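Local coordinates for carboxypeptidase 1 (Deinococcus radiodurans str. R1, PDB 5GIV), which probably removes amino acids one at a time from the C-terminus of peptides with broad specificity, as a zinc-dependent metallocarboxypeptidase of the M32 family, at residues A189-G194 and V343-I348; M336-N341 and G498-V503. All blocks are in the same frame, centred on the assembly; numbering follows the deposited sequence.

Contact 1. Residues A189-G194 and V343-I348; sequences AVIAAG and VSRSLI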
loop_
_atom_site.group_PDB
_atom_site.type_symbol
_atom_site.label_atom_id
_atom_site.label_comp_id
_atom_site.label_asym_id
_atom_site.label_seq_id
_atom_site.Cartn_x
_atom_site.Cartn_y
_atom_site.Cartn_z
ATOM N N ALA A 189 -29.992 35.239 6.773
ATOM C CA ALA A 189 -30.674 35.375 8.056
ATOM C C ALA A 189 -29.899 34.678 9.159
ATOM O O ALA A 189 -29.796 35.204 10.275
ATOM C CB ALA A 189 -32.095 34.818 7.979
ATOM N N VAL A 190 -29.335 33.504 8.867
ATOM C CA VAL A 190 -28.548 32.808 9.881
ATOM C C VAL A 190 -27.309 33.618 10.235
ATOM O O VAL A 190 -26.981 33.795 11.414
ATOM C CB VAL A 190 -28.186 31.388 9.413
ATOM C CG1 VAL A 190 -27.173 30.784 10.349
ATOM C CG2 VAL A 190 -29.433 30.514 9.367
ATOM N N ILE A 191 -26.629 34.164 9.230
ATOM C CA ILE A 191 -25.430 34.945 9.498
ATOM C C ILE A 191 -25.764 36.196 10.289
ATOM O O ILE A 191 -24.991 36.614 11.159
ATOM C CB ILE A 191 -24.726 35.286 8.174
ATOM C CG1 ILE A 191 -24.138 34.008 7.553
ATOM C CG2 ILE A 191 -23.690 36.392 8.382
ATOM C CD1 ILE A 191 -23.699 34.167 6.117
ATOM N N ALA A 192 -26.928 36.797 10.031
ATOM C CA ALA A 192 -27.308 38.021 10.718
ATOM C C ALA A 192 -27.798 37.761 12.127
ATOM O O ALA A 192 -27.757 38.671 12.958
ATOM C CB ALA A 192 -28.386 38.771 9.929
ATOM N N ALA A 193 -28.261 36.546 12.413
ATOM C CA ALA A 193 -28.724 36.233 13.760
ATOM C C ALA A 193 -27.567 36.087 14.749
ATOM O O ALA A 193 -27.705 36.453 15.919
ATOM C CB ALA A 193 -29.571 34.966 13.736
ATOM N N GLY A 194 -26.431 35.567 14.316
ATOM C CA GLY A 194 -25.343 35.372 15.256
ATOM C C GLY A 194 -25.085 33.896 15.536
ATOM O O GLY A 194 -25.980 33.045 15.428
ATOM N N VAL A 343 -22.633 28.727 10.466
ATOM C CA VAL A 343 -22.745 29.150 9.073
ATOM C C VAL A 343 -21.981 30.455 8.902
ATOM O O VAL A 343 -21.961 31.289 9.809
ATOM C CB VAL A 343 -24.220 29.348 8.649
ATOM C CG1 VAL A 343 -24.295 29.960 7.251
ATOM C CG2 VAL A 343 -24.995 28.044 8.719
ATOM N N SER A 344 -21.338 30.629 7.748
ATOM C CA SER A 344 -20.727 31.913 7.417
ATOM C C SER A 344 -20.262 31.886 5.969
ATOM O O SER A 344 -19.926 30.828 5.434
ATOM C CB SER A 344 -19.546 32.241 8.336
ATOM O OG SER A 344 -18.465 31.372 8.076
ATOM N N ARG A 345 -20.222 33.065 5.356
ATOM C CA ARG A 345 -19.634 33.199 4.031
ATOM C C ARG A 345 -18.132 33.018 4.151
ATOM O O ARG A 345 -17.468 33.774 4.864
ATOM C CB ARG A 345 -19.949 34.567 3.443
ATOM C CG ARG A 345 -21.390 34.955 3.580
ATOM C CD ARG A 345 -21.600 36.409 3.210
ATOM N NE ARG A 345 -22.964 36.798 3.546
ATOM C CZ ARG A 345 -23.283 37.651 4.513
ATOM N NH1 ARG A 345 -22.332 38.247 5.230
ATOM N NH2 ARG A 345 -24.561 37.918 4.750
ATOM N N SER A 346 -17.595 32.016 3.468
ATOM C CA SER A 346 -16.186 31.672 3.582
ATOM C C SER A 346 -15.627 31.456 2.183
ATOM O O SER A 346 -16.348 31.540 1.184
ATOM C CB SER A 346 -15.980 30.437 4.473
ATOM O OG SER A 346 -16.740 29.324 4.014
ATOM N N LEU A 347 -14.322 31.202 2.116
ATOM C CA LEU A 347 -13.598 31.114 0.853
ATOM C C LEU A 347 -13.399 29.686 0.343
ATOM O O LEU A 347 -13.404 29.469 -0.872
ATOM C CB LEU A 347 -12.221 31.762 1.007
ATOM C CG LEU A 347 -12.161 33.255 1.298
ATOM C CD1 LEU A 347 -10.711 33.660 1.566
ATOM C CD2 LEU A 347 -12.760 34.066 0.136
ATOM N N ILE A 348 -13.227 28.710 1.230
ATOM C CA ILE A 348 -12.825 27.365 0.838
ATOM C C ILE A 348 -14.072 26.514 0.665
ATOM O O ILE A 348 -14.842 26.326 1.615
ATOM C CB ILE A 348 -11.884 26.736 1.877
ATOM C CG1 ILE A 348 -10.690 27.658 2.162
ATOM C CG2 ILE A 348 -11.466 25.335 1.428
ATOM C CD1 ILE A 348 -9.908 28.040 0.938
#
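The last turn of helix 169-193 meets an irregular loop at residues 343-348, extended over its first residues, the two backbones coming nearest at Ile191 and Ser344, whose CA atoms are 6.0 Å apart. No hydrogen bond joins the two segments, so the fit is one of shape, and Ile191 gives the largest share of its surface. Its CG1 lies anti to the carbonyl carbon (chi1 -69°) and the chain then extends to CD1, which reaches the loop where Ser344 passes into Arg345. There Ile191 CD1 rests 3.5 Å from Arg345 CG. The arginine, extended from CG to NE, reaches back toward the helix and crosses the isoleucine obliquely, with Ile191 CD1 over one guanidinium face, offset toward the rim, and Ile191 CG2 3.9 Å from Arg345 NH1. The charged end makes a salt bridge from NH2 to Asp188, earlier on the same helix, which helps to keep the flat group beside the isoleucine. One residue earlier than Ile191, Val190 directs CG1, anti to its backbone N, at Val343 CB, 3.7 Å away, the two valines crossing at about a right angle. Val343 CG1 also meets Ile191 CG1 at 4.1 Å, and Tyr497 and Leu355 touch both valines from outside the pair. Lying near the surface and away from the zinc site, this is helix-to-loop packing of the largely helical M32 fold: the C-terminal turn of helix 169-193 lies against the connection between helices 333-339 and 357-372.

Contact 2. Residues M336-N341 and G498-V503; sequences MYRAVN and GELYGV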
loop_
_atom_site.group_PDB
_atom_site.type_symbol
_atom_site.label_atom_id
_atom_site.label_comp_id
_atom_site.label_asym_id
_atom_site.label_seq_id
_atom_site.Cartn_x
_atom_site.Cartn_y
_atom_site.Cartn_z
ATOM N N MET A 336 -22.536 21.486 21.961
ATOM C CA MET A 336 -21.755 20.768 20.968
ATOM C C MET A 336 -22.565 20.547 19.697
ATOM O O MET A 336 -22.026 20.652 18.587
ATOM C CB MET A 336 -21.262 19.443 21.543
ATOM C CG MET A 336 -20.456 18.615 20.562
ATOM S SD MET A 336 -18.932 19.443 20.072
ATOM C CE MET A 336 -18.125 19.590 21.643
ATOM N N TYR A 337 -23.867 20.260 19.834
ATOM C CA TYR A 337 -24.713 20.130 18.651
ATOM C C TYR A 337 -24.800 21.440 17.878
ATOM O O TYR A 337 -24.774 21.440 16.640
ATOM C CB TYR A 337 -26.113 19.649 19.037
ATOM C CG TYR A 337 -27.155 19.948 17.981
ATOM C CD1 TYR A 337 -27.218 19.218 16.808
ATOM C CD2 TYR A 337 -28.072 20.978 18.160
ATOM C CE1 TYR A 337 -28.164 19.501 15.839
ATOM C CE2 TYR A 337 -29.027 21.267 17.203
ATOM C CZ TYR A 337 -29.071 20.529 16.048
ATOM O OH TYR A 337 -30.022 20.824 15.098
ATOM N N ARG A 338 -24.920 22.566 18.575
ATOM C CA ARG A 338 -25.013 23.827 17.849
ATOM C C ARG A 338 -23.681 24.203 17.215
ATOM O O ARG A 338 -23.659 24.796 16.132
ATOM C CB ARG A 338 -25.495 24.942 18.772
ATOM C CG ARG A 338 -26.820 24.647 19.443
ATOM C CD ARG A 338 -27.124 25.681 20.520
ATOM N NE ARG A 338 -28.064 26.688 20.047
ATOM C CZ ARG A 338 -29.380 26.593 20.204
ATOM N NH1 ARG A 338 -29.896 25.539 20.834
ATOM N NH2 ARG A 338 -30.181 27.548 19.740
ATOM N N ALA A 339 -22.568 23.851 17.859
ATOM C CA ALA A 339 -21.266 24.285 17.377
ATOM C C ALA A 339 -20.872 23.617 16.067
ATOM O O ALA A 339 -20.073 24.185 15.313
ATOM C CB ALA A 339 -20.206 24.012 18.437
ATOM N N VAL A 340 -21.417 22.434 15.765
ATOM C CA VAL A 340 -21.105 21.759 14.511
ATOM C C VAL A 340 -21.988 22.247 13.374
ATOM O O VAL A 340 -21.920 21.690 12.270
ATOM C CB VAL A 340 -21.214 20.220 14.622
ATOM C CG1 VAL A 340 -20.431 19.690 15.831
ATOM C CG2 VAL A 340 -22.664 19.758 14.621
ATOM N N ASN A 341 -22.869 23.210 13.625
ATOM C CA ASN A 341 -23.812 23.719 12.639
ATOM C C ASN A 341 -23.719 25.232 12.506
ATOM O O ASN A 341 -24.729 25.916 12.322
ATOM C CB ASN A 341 -25.246 23.313 12.978
ATOM C CG ASN A 341 -25.483 21.824 12.839
ATOM O OD1 ASN A 341 -25.428 21.280 11.735
ATOM N ND2 ASN A 341 -25.784 21.161 13.954
ATOM N N GLY A 498 -33.891 27.023 10.702
ATOM C CA GLY A 498 -34.946 27.828 11.287
ATOM C C GLY A 498 -35.045 27.633 12.786
ATOM O O GLY A 498 -35.203 28.598 13.536
ATOM N N GLU A 499 -34.901 26.390 13.249
ATOM C CA GLU A 499 -35.017 26.106 14.675
ATOM C C GLU A 499 -33.728 26.405 15.436
ATOM O O GLU A 499 -33.787 26.773 16.616
ATOM C CB GLU A 499 -35.430 24.649 14.885
ATOM C CG GLU A 499 -35.961 24.350 16.281
ATOM C CD GLU A 499 -34.870 23.925 17.252
ATOM O OE1 GLU A 499 -34.018 23.095 16.856
ATOM O OE2 GLU A 499 -34.858 24.416 18.407
ATOM N N LEU A 500 -32.565 26.256 14.789
ATOM C CA LEU A 500 -31.298 26.540 15.459
ATOM C C LEU A 500 -31.135 28.027 15.729
ATOM O O LEU A 500 -30.698 28.418 16.817
ATOM C CB LEU A 500 -30.121 26.031 14.623
ATOM C CG LEU A 500 -29.599 24.624 14.915
ATOM C CD1 LEU A 500 -28.690 24.139 13.803
ATOM C CD2 LEU A 500 -28.867 24.596 16.247
ATOM N N TYR A 501 -31.511 28.873 14.768
ATOM C CA TYR A 501 -31.228 30.300 14.838
ATOM C C TYR A 501 -32.466 31.165 15.031
ATOM O O TYR A 501 -32.347 32.399 15.010
ATOM C CB TYR A 501 -30.477 30.745 13.573
ATOM C CG TYR A 501 -29.116 30.109 13.490
ATOM C CD1 TYR A 501 -28.955 28.812 13.021
ATOM C CD2 TYR A 501 -27.997 30.782 13.954
ATOM C CE1 TYR A 501 -27.700 28.225 12.980
ATOM C CE2 TYR A 501 -26.749 30.210 13.922
ATOM C CZ TYR A 501 -26.601 28.935 13.436
ATOM O OH TYR A 501 -25.345 28.378 13.419
ATOM N N GLY A 502 -33.644 30.565 15.200
ATOM C CA GLY A 502 -34.853 31.362 15.317
ATOM C C GLY A 502 -35.105 32.228 14.105
ATOM O O GLY A 502 -35.419 33.414 14.252
ATOM N N VAL A 503 -34.944 31.677 12.910
ATOM C CA VAL A 503 -35.171 32.447 11.695
ATOM C C VAL A 503 -36.214 31.770 10.823
ATOM O O VAL A 503 -36.577 32.304 9.773
ATOM C CB VAL A 503 -33.860 32.661 10.904
ATOM C CG1 VAL A 503 -32.835 33.370 11.761
ATOM C CG2 VAL A 503 -33.307 31.337 10.414
ATOM O OXT VAL A 503 -36.715 30.688 11.144
HETATM O O HOH W 1 -32.317 22.262 14.735
#
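Leu500 pushes its two methyl groups among Tyr337, Arg338 and Asn341, overlapping the end of the tyrosine ring and the aliphatic part of the arginine. The contact joins the C-terminal ends of two helices, 333-339 and 487-501, in the mostly helical fold of the M32 peptidases, and the leucine is its apolar centre. Leu500 CD2 lies 3.5 Å from Tyr337 CE2, the two side chains meeting tip to tip. The same methyl packs 3.8 Å from Arg338 CG, where arginine and leucine slide past each other in opposite directions. Bent at chi3 (100°), the arginine turns one guanidinium face over CD2 and brings NH2 to 3.1 Å from Leu500 O, while NH1 makes a salt bridge with Glu334 on its own helix. The other branch, Leu500 CD1, sits 3.6 Å from Asn341 CB, and these side chains cross at about a right angle.

Polar bonds flank the leucine. A water accepts from Tyr337 OH, in the plane of the ring, and donates to Glu499 OE1, linking the helices beside the leucine; Glu499 is also salt-bridged to Arg310. Just past its helix, Asn341 folds its amide back so that ND2 donates to Tyr337 O at 2.9 Å, in the carbonyl plane. ND2 also donates to Arg308 O, and OD1 accepts from Lys496, so several bonds fix the rotation of this buried amide. Its backbone carbonyl serves the second helix directly: Tyr501 OH donates to Asn341 O at 2.8 Å, the acceptor in the plane of the phenol ring but the hydroxyl 30° out of the carbonyl plane.

Overall arrangement
Contacts 1 and 2 show how the end of a chain can be built into a fold by segments far apart in sequence. Their order is 189-194, 336-341, 343-348, 498-503, so the pairings cross. Their centres lie 12 Å apart on the same side of the chain's centre, and one residue separates 336-341 from 343-348. Helix 487-501 belongs to both surroundings: Tyr501 of contact 2 packs on Val190 and Gly194 of contact 1. The last turn of helix 487-501 thus lies between helix 169-193 and the end of helix 333-339, with the C-terminal Val503 resting on helix 169-193, joining three distant parts of the chain away from the zinc site of His266, His270 and Glu296.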